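Local coordinates for protein xylose isomerase-like TIM barrel (Anabaena variabilis ATCC 29413, PDB 2QW5) that probably acts as a sugar isomerase or epimerase, and binds a zinc ion and D-xylose in the mouth of a TIM barrel, at residues 22-27 against 65-70; 131-136 against 156-161; 182-187 against 194-199. One frame throughout, in Å; residues are numbered along the deposited sequence.

Contact 1. Residues 22-27 against 65-70; sequences LQPDNL and ENYTNL
Pro-24 lies over one face of the Tyr-67 ring, its CG 3.6 Å from the ring centroid and only 11° off the normal, so that a CH-pi contact forms above the middle of the ring rather than over its rim. The two side chains cross obliquely, and Pro-24 also meets the helix backbone: CB sits 3.7 Å from Asn-66 O, while Asn-66 CB packs against Pro-24 CG. Tyr-67 takes up this position with its CG anti to the carbonyl carbon (chi1 -74°), which swings the ring from the flank of helix 60-76 toward the loop. Leu-22 approaches differently, its CB meeting the ring near its plane, 4.2 Å from CE1, and also facing Leu-70. At the outer side the Asp-25 CB comes within 3.5 Å of Asn-66 ND2, with carboxylate and amide planes 27° apart.

A type I beta turn from Gln-23 to Asn-26 presents the proline. It is braced on its far side by Asn-26 ND2, which donates to Gln-23 OE1 over 2.9 Å from well above the carbonyl plane, while Asn-26 OD1 caps Tyr-29 N at the start of helix 27-42. The arrangement joins the loop after the first barrel strand to the helix that follows the second.

One water, in the plane of the Tyr-67 ring, binds Tyr-67 OH at 2.8 Å and accepts from Leu-22 N. No direct hydrogen bond crosses this interface; the join therefore rests on proline-to-ring and aliphatic contacts, with that one water linking Leu-22 N and Tyr-67 OH.

Contact 2. Residues 131-136 against 156-161; sequences VIPYGV and KVRYAN. With XLS (D-xylose), chain C.
Residues 131-136 run without regular structure from barrel strand 125-128 and fold into a type II beta turn from Pro-133 to Val-136, in which Gly-135 adopts a positive phi of 68° and Val-136 N makes a weak bond to Pro-133 O. Facing them is one side of helix 148-176, whose backbone stays well back: the CA atoms of Ile-132 and Arg-158 are 7.5 Å apart. This is a beta-alpha unit of the TIM barrel, the active-site loop packing on the helix that comes next in the chain.

Side chains fill the gap. Ile-132 reaches the helix with CG1 anti to its carbonyl carbon (chi1 -56°), crossing Tyr-159 at about a right angle with CG1 3.7 Å from CE1, while its CD1 rests 3.7 Å from Arg-158 CB. Val-131 CG1 comes in at the edge of the Tyr-159 ring, near its plane. Arg-158 bends at both chi2 and chi3, and its guanidinium comes to lie beside Pro-133, whose CD is at the guanidinium edge, 3.5 Å from NH2. The charge itself is held from outside: NE donates to Ser-97 OG, NH2 pairs with Asp-95 and NH1 bonds to His-154.

On the other side of the turn, Tyr-134 faces the sugar. Its hydroxyl bonds to Glu-189, and xylose C3 stands 3.7 Å above the plane of the Tyr-134 ring, over its centre. A water in the guanidinium plane completes the link between loop and helix, donating to Val-136 O at 2.7 Å and accepting from Arg-158 NH2 at 3.2 Å.

Contact 3. Residues 182-187 against 194-199; sequences IEPITH and NKLSQL. With ZN (zinc ion), chain D; XLS (D-xylose), chain C.
The carboxamide of Asn-194 meets the facing loop almost in its own plane. Ile-185 O lies only 4° out of that plane, taking the N-H of Asn-194 ND2 over 2.9 Å at a nearly straight 172°, with the donor close to the C=O axis. Asn-194 CA adds a C-H...O approach to the same oxygen. The amide has further partners: ND2 also donates to Thr-190 O, and OD1 bonds to Thr-296 of the second subunit. An alanine here would lose both ends of this amide and would probably loosen the loop from the start of helix 196-203 and weaken a subunit link.

Gln-198 OE1 braces the neighbouring backbone, accepting from Asn-194 N at 2.8 Å and from the N of Lys-195, which holds the N-cap position of helix 196-203. Farther along, Pro-184 packs against the first turn of the helix. Its CG lies 3.8 Å from Leu-196 CD1, the two side chains pointing the same way, whereas Leu-199 crosses it at about a right angle and brings CD2 to 3.7 Å from Pro-184 CD. The other branch of Leu-199, CD1, meets Ile-182 CG2.

Glu-183 turns the opposite way, extended with CG anti to the backbone N (chi1 -169°). Its OE2 binds zinc at 2.1 Å and OE1 accepts from xylose O2 at 3.2 Å, while a zinc-bound water donates to xylose O1. With Asp-216, Gln-247 and Glu-281 this completes the metal site at the C-terminal ends of the strands, as expected in a xylose isomerase-like TIM barrel.

Overall arrangement
All three contacts belong to one eight-stranded parallel barrel and follow one another along the chain. Contacts 2 and 3 tie loops of the xylose pocket to the helix following their own strand: the loop after strand 125-128 to helix 148-176, and that after the adjacent strand 179-182 to helix 196-203. Their centres lie 12 Å apart, and they touch through Val-131 with Ile-182 and Tyr-134 with Ile-185. Contact 1 instead ties the loop after strand 11-14 to helix 60-76, the helix after the next strand. It lies about 30 Å from both, centre to centre, across the chain's centre from contact 3, and takes no part in the sugar pocket, the Leu-22 side chain staying about 12 Å from xylose.

Contact 1. Residues 22-27 against 65-70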
loop_
_atom_site.group_PDB
_atom_site.type_symbol
_atom_site.label_atom_id
_atom_site.label_comp_id
_atom_site.label_asym_id
_atom_site.label_seq_id
_atom_site.Cartn_x
_atom_site.Cartn_y
_atom_site.Cartn_z
ATOM N N LEU A 22 -10.688 5.094 25.515
ATOM C CA LEU A 22 -11.104 4.995 26.900
ATOM C C LEU A 22 -12.428 4.227 27.097
ATOM O O LEU A 22 -12.705 3.855 28.229
ATOM C CB LEU A 22 -11.122 6.403 27.591
ATOM C CG LEU A 22 -9.789 6.823 28.242
ATOM C CD1 LEU A 22 -9.575 6.010 29.529
ATOM C CD2 LEU A 22 -8.565 6.726 27.351
ATOM N N GLN A 23 -13.213 3.990 26.032
ATOM C CA GLN A 23 -14.498 3.254 26.094
ATOM C C GLN A 23 -15.308 3.686 27.324
ATOM O O GLN A 23 -15.599 2.862 28.215
ATOM C CB GLN A 23 -14.252 1.744 26.168
ATOM C CG GLN A 23 -13.360 1.126 25.115
ATOM C CD GLN A 23 -13.492 -0.410 25.138
ATOM O OE1 GLN A 23 -14.605 -0.942 24.971
ATOM N NE2 GLN A 23 -12.378 -1.110 25.333
ATOM N N PRO A 24 -15.640 4.987 27.408
ATOM C CA PRO A 24 -16.328 5.521 28.607
ATOM C C PRO A 24 -17.676 4.847 28.969
ATOM O O PRO A 24 -18.058 4.819 30.136
ATOM C CB PRO A 24 -16.513 6.996 28.244
ATOM C CG PRO A 24 -16.574 7.013 26.766
ATOM C CD PRO A 24 -15.498 6.042 26.389
ATOM N N ASP A 25 -18.345 4.320 27.953
ATOM C CA ASP A 25 -19.593 3.521 28.048
ATOM C C ASP A 25 -19.466 2.026 28.429
ATOM O O ASP A 25 -20.485 1.388 28.721
ATOM C CB ASP A 25 -20.378 3.607 26.721
ATOM C CG ASP A 25 -19.544 3.243 25.470
ATOM O OD1 ASP A 25 -18.269 3.205 25.490
ATOM O OD2 ASP A 25 -20.196 3.036 24.422
ATOM N N ASN A 26 -18.259 1.463 28.390
ATOM C CA ASN A 26 -18.003 0.066 28.722
ATOM C C ASN A 26 -17.714 0.038 30.222
ATOM O O ASN A 26 -16.624 0.421 30.668
ATOM C CB ASN A 26 -16.831 -0.441 27.880
ATOM C CG ASN A 26 -16.488 -1.911 28.103
ATOM O OD1 ASN A 26 -16.701 -2.481 29.176
ATOM N ND2 ASN A 26 -15.852 -2.508 27.093
ATOM N N LEU A 27 -18.687 -0.473 30.975
ATOM C CA LEU A 27 -18.664 -0.477 32.432
ATOM C C LEU A 27 -17.578 -1.376 32.998
ATOM O O LEU A 27 -16.954 -1.031 34.013
ATOM C CB LEU A 27 -20.064 -0.808 32.989
ATOM C CG LEU A 27 -21.192 0.165 32.538
ATOM C CD1 LEU A 27 -22.590 -0.255 32.950
ATOM C CD2 LEU A 27 -20.941 1.569 33.011
ATOM N N GLU A 65 -22.129 12.757 27.534
ATOM C CA GLU A 65 -22.767 12.036 28.625
ATOM C C GLU A 65 -21.896 10.882 29.110
ATOM O O GLU A 65 -21.698 10.727 30.300
ATOM C CB GLU A 65 -24.143 11.553 28.152
ATOM C CG GLU A 65 -24.958 10.783 29.167
ATOM C CD GLU A 65 -26.413 10.666 28.716
ATOM O OE1 GLU A 65 -26.646 10.196 27.562
ATOM O OE2 GLU A 65 -27.306 11.057 29.512
ATOM N N ASN A 66 -21.327 10.103 28.194
ATOM C CA ASN A 66 -20.456 8.987 28.606
ATOM C C ASN A 66 -19.209 9.438 29.343
ATOM O O ASN A 66 -18.878 8.892 30.383
ATOM C CB ASN A 66 -20.057 8.116 27.408
ATOM C CG ASN A 66 -21.222 7.348 26.827
ATOM O OD1 ASN A 66 -22.263 7.143 27.477
ATOM N ND2 ASN A 66 -21.049 6.908 25.601
ATOM N N TYR A 67 -18.506 10.434 28.807
ATOM C CA TYR A 67 -17.284 10.942 29.487
ATOM C C TYR A 67 -17.620 11.643 30.830
ATOM O O TYR A 67 -16.823 11.598 31.765
ATOM C CB TYR A 67 -16.445 11.834 28.534
ATOM C CG TYR A 67 -15.708 11.009 27.470
ATOM C CD1 TYR A 67 -14.566 10.282 27.808
ATOM C CD2 TYR A 67 -16.086 11.027 26.121
ATOM C CE1 TYR A 67 -13.850 9.541 26.859
ATOM C CE2 TYR A 67 -15.361 10.284 25.146
ATOM C CZ TYR A 67 -14.247 9.560 25.527
ATOM O OH TYR A 67 -13.545 8.821 24.611
ATOM N N THR A 68 -18.791 12.289 30.905
ATOM C CA THR A 68 -19.258 12.900 32.159
ATOM C C THR A 68 -19.429 11.759 33.175
ATOM O O THR A 68 -18.962 11.853 34.307
ATOM C CB THR A 68 -20.571 13.662 31.986
ATOM O OG1 THR A 68 -20.380 14.779 31.099
ATOM C CG2 THR A 68 -21.095 14.165 33.362
ATOM N N ASN A 69 -20.031 10.660 32.739
ATOM C CA ASN A 69 -20.208 9.488 33.605
ATOM C C ASN A 69 -18.886 8.837 34.004
ATOM O O ASN A 69 -18.779 8.294 35.111
ATOM C CB ASN A 69 -21.154 8.467 32.942
ATOM C CG ASN A 69 -22.589 8.994 32.775
ATOM O OD1 ASN A 69 -22.984 9.977 33.379
ATOM N ND2 ASN A 69 -23.356 8.332 31.936
ATOM N N LEU A 70 -17.881 8.869 33.116
ATOM C CA LEU A 70 -16.551 8.362 33.439
ATOM C C LEU A 70 -15.942 9.237 34.538
ATOM O O LEU A 70 -15.443 8.716 35.528
ATOM C CB LEU A 70 -15.622 8.279 32.192
ATOM C CG LEU A 70 -14.184 7.764 32.394
ATOM C CD1 LEU A 70 -14.157 6.344 33.007
ATOM C CD2 LEU A 70 -13.381 7.810 31.110
HETATM O O HOH W 1 -11.172 7.579 23.917
#

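Contact 2. Residues 131-136 against 156-161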
loop_
_atom_site.group_PDB
_atom_site.type_symbol
_atom_site.label_atom_id
_atom_site.label_comp_id
_atom_site.label_asym_id
_atom_site.label_seq_id
_atom_site.Cartn_x
_atom_site.Cartn_y
_atom_site.Cartn_z
ATOM N N VAL A 131 -4.740 20.665 13.700
ATOM C CA VAL A 131 -4.680 21.557 12.519
ATOM C C VAL A 131 -4.746 20.709 11.237
ATOM O O VAL A 131 -5.720 20.764 10.492
ATOM C CB VAL A 131 -3.427 22.433 12.573
ATOM C CG1 VAL A 131 -3.398 23.415 11.372
ATOM C CG2 VAL A 131 -3.339 23.191 13.929
ATOM N N ILE A 132 -3.697 19.946 10.965
ATOM C CA ILE A 132 -3.621 19.073 9.813
ATOM C C ILE A 132 -3.952 17.661 10.394
ATOM O O ILE A 132 -3.409 17.322 11.467
ATOM C CB ILE A 132 -2.200 19.044 9.216
ATOM C CG1 ILE A 132 -1.706 20.469 8.850
ATOM C CG2 ILE A 132 -2.121 18.098 8.008
ATOM C CD1 ILE A 132 -2.523 21.152 7.799
ATOM N N PRO A 133 -4.826 16.875 9.719
ATOM C CA PRO A 133 -5.190 15.505 10.139
ATOM C C PRO A 133 -3.981 14.629 10.402
ATOM O O PRO A 133 -3.088 14.578 9.576
ATOM C CB PRO A 133 -5.972 14.977 8.940
ATOM C CG PRO A 133 -6.652 16.177 8.417
ATOM C CD PRO A 133 -5.592 17.248 8.510
ATOM N N TYR A 134 -3.971 13.943 11.547
ATOM C CA TYR A 134 -2.808 13.190 11.964
ATOM C C TYR A 134 -2.533 12.012 11.047
ATOM O O TYR A 134 -3.413 11.189 10.838
ATOM C CB TYR A 134 -2.960 12.678 13.403
ATOM C CG TYR A 134 -1.853 11.735 13.788
ATOM C CD1 TYR A 134 -0.593 12.215 14.146
ATOM C CD2 TYR A 134 -2.061 10.348 13.794
ATOM C CE1 TYR A 134 0.434 11.360 14.477
ATOM C CE2 TYR A 134 -1.032 9.489 14.104
ATOM C CZ TYR A 134 0.203 9.994 14.453
ATOM O OH TYR A 134 1.193 9.126 14.771
ATOM N N GLY A 135 -1.296 11.929 10.552
ATOM C CA GLY A 135 -0.853 10.845 9.668
ATOM C C GLY A 135 -1.431 10.772 8.279
ATOM O O GLY A 135 -1.219 9.779 7.630
ATOM N N VAL A 136 -2.093 11.838 7.803
ATOM C CA VAL A 136 -2.740 11.858 6.525
ATOM C C VAL A 136 -1.808 12.619 5.617
ATOM O O VAL A 136 -1.965 13.824 5.400
ATOM C CB VAL A 136 -4.166 12.505 6.579
ATOM C CG1 VAL A 136 -4.841 12.529 5.182
ATOM C CG2 VAL A 136 -5.064 11.767 7.585
ATOM N N LYS A 156 0.898 25.628 2.868
ATOM C CA LYS A 156 0.565 27.062 3.065
ATOM C C LYS A 156 -0.925 27.308 2.914
ATOM O O LYS A 156 -1.501 28.083 3.683
ATOM C CB LYS A 156 1.305 27.966 2.080
ATOM C CG LYS A 156 2.813 27.996 2.218
ATOM C CD LYS A 156 3.398 28.810 1.037
ATOM C CE LYS A 156 4.914 28.855 1.109
ATOM N NZ LYS A 156 5.473 29.714 0.036
ATOM N N VAL A 157 -1.544 26.618 1.950
ATOM C CA VAL A 157 -2.983 26.759 1.686
ATOM C C VAL A 157 -3.783 26.123 2.835
ATOM O O VAL A 157 -4.751 26.708 3.302
ATOM C CB VAL A 157 -3.402 26.162 0.322
ATOM C CG1 VAL A 157 -4.920 26.360 0.067
ATOM C CG2 VAL A 157 -2.577 26.743 -0.790
ATOM N N ARG A 158 -3.331 24.957 3.318
ATOM C CA ARG A 158 -3.984 24.253 4.418
ATOM C C ARG A 158 -3.914 25.075 5.696
ATOM O O ARG A 158 -4.936 25.254 6.384
ATOM C CB ARG A 158 -3.333 22.875 4.646
ATOM C CG ARG A 158 -3.346 21.947 3.413
ATOM C CD ARG A 158 -4.730 21.374 3.075
ATOM N NE ARG A 158 -5.119 20.414 4.114
ATOM C CZ ARG A 158 -4.722 19.141 4.196
ATOM N NH1 ARG A 158 -3.955 18.579 3.263
ATOM N NH2 ARG A 158 -5.121 18.405 5.230
ATOM N N TYR A 159 -2.738 25.630 5.992
ATOM C CA TYR A 159 -2.584 26.488 7.173
ATOM C C TYR A 159 -3.480 27.744 7.080
ATOM O O TYR A 159 -4.133 28.085 8.048
ATOM C CB TYR A 159 -1.120 26.851 7.431
ATOM C CG TYR A 159 -0.234 25.667 7.815
ATOM C CD1 TYR A 159 -0.660 24.695 8.729
ATOM C CD2 TYR A 159 1.060 25.567 7.323
ATOM C CE1 TYR A 159 0.185 23.604 9.078
ATOM C CE2 TYR A 159 1.911 24.486 7.658
ATOM C CZ TYR A 159 1.473 23.523 8.547
ATOM O OH TYR A 159 2.328 22.496 8.862
ATOM N N ALA A 160 -3.539 28.393 5.910
ATOM C CA ALA A 160 -4.446 29.558 5.696
ATOM C C ALA A 160 -5.932 29.197 5.908
ATOM O O ALA A 160 -6.684 29.966 6.543
ATOM C CB ALA A 160 -4.232 30.185 4.337
ATOM N N ASN A 161 -6.335 28.023 5.434
ATOM C CA ASN A 161 -7.708 27.520 5.634
ATOM C C ASN A 161 -8.026 27.300 7.108
ATOM O O ASN A 161 -9.134 27.577 7.540
ATOM C CB ASN A 161 -7.940 26.158 4.961
ATOM C CG ASN A 161 -7.867 26.204 3.448
ATOM O OD1 ASN A 161 -8.020 27.258 2.840
ATOM N ND2 ASN A 161 -7.653 25.025 2.827
HETATM C C1 XLS C . 1.322 11.103 18.537
HETATM C C2 XLS C . -0.014 11.824 18.407
HETATM C C3 XLS C . -1.193 10.908 17.922
HETATM C C4 XLS C . -2.529 11.208 18.572
HETATM O O1 XLS C . 2.605 11.668 18.243
HETATM O O2 XLS C . -0.328 12.566 19.585
HETATM O O3 XLS C . -1.057 9.490 18.041
HETATM O O4 XLS C . -2.773 12.581 18.462
HETATM O O HOH W 2 -3.821 15.563 4.537
#

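Contact 3. Residues 182-187 against 194-199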
loop_
_atom_site.group_PDB
_atom_site.type_symbol
_atom_site.label_atom_id
_atom_site.label_comp_id
_atom_site.label_asym_id
_atom_site.label_seq_id
_atom_site.Cartn_x
_atom_site.Cartn_y
_atom_site.Cartn_z
ATOM N N ILE A 182 -1.564 22.763 20.625
ATOM C CA ILE A 182 -1.255 22.162 19.325
ATOM C C ILE A 182 0.148 21.566 19.368
ATOM O O ILE A 182 1.077 22.179 19.889
ATOM C CB ILE A 182 -1.330 23.165 18.148
ATOM C CG1 ILE A 182 -2.703 23.844 18.048
ATOM C CG2 ILE A 182 -1.059 22.447 16.805
ATOM C CD1 ILE A 182 -2.762 25.066 17.008
ATOM N N GLU A 183 0.302 20.379 18.787
ATOM C CA GLU A 183 1.547 19.625 18.869
ATOM C C GLU A 183 2.339 19.578 17.552
ATOM O O GLU A 183 1.812 19.121 16.541
ATOM C CB GLU A 183 1.215 18.186 19.321
ATOM C CG GLU A 183 2.458 17.363 19.693
ATOM C CD GLU A 183 2.143 15.934 20.080
ATOM O OE1 GLU A 183 1.014 15.468 19.756
ATOM O OE2 GLU A 183 3.058 15.299 20.702
ATOM N N PRO A 184 3.599 20.082 17.555
ATOM C CA PRO A 184 4.503 19.802 16.443
ATOM C C PRO A 184 4.827 18.315 16.554
ATOM O O PRO A 184 5.125 17.848 17.654
ATOM C CB PRO A 184 5.745 20.637 16.750
ATOM C CG PRO A 184 5.348 21.561 17.836
ATOM C CD PRO A 184 4.267 20.904 18.580
ATOM N N ILE A 185 4.677 17.582 15.457
ATOM C CA ILE A 185 4.888 16.114 15.432
ATOM C C ILE A 185 5.869 15.815 14.312
ATOM O O ILE A 185 5.753 16.394 13.252
ATOM C CB ILE A 185 3.547 15.390 15.213
ATOM C CG1 ILE A 185 2.710 15.451 16.497
ATOM C CG2 ILE A 185 3.729 13.917 14.804
ATOM C CD1 ILE A 185 1.285 14.949 16.381
ATOM N N THR A 186 6.777 14.887 14.539
ATOM C CA THR A 186 7.798 14.503 13.582
ATOM C C THR A 186 7.261 14.162 12.207
ATOM O O THR A 186 6.162 13.621 12.078
ATOM C CB THR A 186 8.654 13.290 14.076
ATOM O OG1 THR A 186 9.643 12.980 13.080
ATOM C CG2 THR A 186 7.820 12.031 14.352
ATOM N N HIS A 187 8.041 14.525 11.189
ATOM C CA HIS A 187 7.787 14.165 9.780
ATOM C C HIS A 187 7.561 12.649 9.583
ATOM O O HIS A 187 6.886 12.252 8.650
ATOM C CB HIS A 187 8.976 14.568 8.905
ATOM C CG HIS A 187 10.229 13.777 9.180
ATOM N ND1 HIS A 187 10.601 12.686 8.425
ATOM C CD2 HIS A 187 11.142 13.871 10.174
ATOM C CE1 HIS A 187 11.709 12.174 8.921
ATOM N NE2 HIS A 187 12.058 12.873 9.984
ATOM N N ASN A 194 5.613 20.048 11.653
ATOM C CA ASN A 194 6.640 19.160 12.204
ATOM C C ASN A 194 7.553 19.809 13.246
ATOM O O ASN A 194 7.973 19.146 14.219
ATOM C CB ASN A 194 7.516 18.529 11.101
ATOM C CG ASN A 194 6.716 17.796 10.032
ATOM O OD1 ASN A 194 6.892 18.069 8.839
ATOM N ND2 ASN A 194 5.812 16.917 10.445
ATOM N N LYS A 195 7.857 21.095 13.023
ATOM C CA LYS A 195 8.745 21.888 13.860
ATOM C C LYS A 195 8.022 23.005 14.597
ATOM O O LYS A 195 6.989 23.512 14.153
ATOM C CB LYS A 195 9.820 22.543 12.994
ATOM C CG LYS A 195 10.618 21.602 12.183
ATOM C CD LYS A 195 11.351 22.295 11.047
ATOM C CE LYS A 195 12.581 22.999 11.502
ATOM N NZ LYS A 195 13.379 23.340 10.289
ATOM N N LEU A 196 8.632 23.426 15.698
ATOM C CA LEU A 196 8.112 24.499 16.535
ATOM C C LEU A 196 8.136 25.803 15.716
ATOM O O LEU A 196 7.276 26.651 15.931
ATOM C CB LEU A 196 8.921 24.602 17.860
ATOM C CG LEU A 196 8.348 25.089 19.172
ATOM C CD1 LEU A 196 6.984 24.547 19.480
ATOM C CD2 LEU A 196 9.355 24.700 20.303
ATOM N N SER A 197 9.079 25.944 14.764
ATOM C CA SER A 197 9.117 27.151 13.869
ATOM C C SER A 197 7.873 27.204 12.955
ATOM O O SER A 197 7.298 28.291 12.706
ATOM C CB SER A 197 10.410 27.191 13.033
ATOM O OG SER A 197 10.493 26.064 12.172
ATOM N N GLN A 198 7.454 26.032 12.468
ATOM C CA GLN A 198 6.279 25.917 11.594
ATOM C C GLN A 198 4.988 26.203 12.372
ATOM O O GLN A 198 4.072 26.821 11.838
ATOM C CB GLN A 198 6.223 24.513 10.948
ATOM C CG GLN A 198 7.416 24.247 10.000
ATOM C CD GLN A 198 7.618 22.811 9.608
ATOM O OE1 GLN A 198 7.171 21.890 10.316
ATOM N NE2 GLN A 198 8.272 22.597 8.446
ATOM N N LEU A 199 4.884 25.690 13.602
ATOM C CA LEU A 199 3.712 25.980 14.450
ATOM C C LEU A 199 3.665 27.458 14.903
ATOM O O LEU A 199 2.583 28.032 14.991
ATOM C CB LEU A 199 3.662 25.054 15.655
ATOM C CG LEU A 199 2.457 25.153 16.582
ATOM C CD1 LEU A 199 1.128 25.151 15.828
ATOM C CD2 LEU A 199 2.527 24.008 17.595
HETATM ZN ZN ZN D . 3.199 13.739 22.156
HETATM C C1 XLS C . 1.322 11.103 18.537
HETATM C C2 XLS C . -0.014 11.824 18.407
HETATM C C3 XLS C . -1.193 10.908 17.922
HETATM C C4 XLS C . -2.529 11.208 18.572
HETATM O O1 XLS C . 2.605 11.668 18.243
HETATM O O2 XLS C . -0.328 12.566 19.585
HETATM O O3 XLS C . -1.057 9.490 18.041
HETATM O O4 XLS C . -2.773 12.581 18.462
HETATM O O HOH W 3 3.099 12.426 20.612
#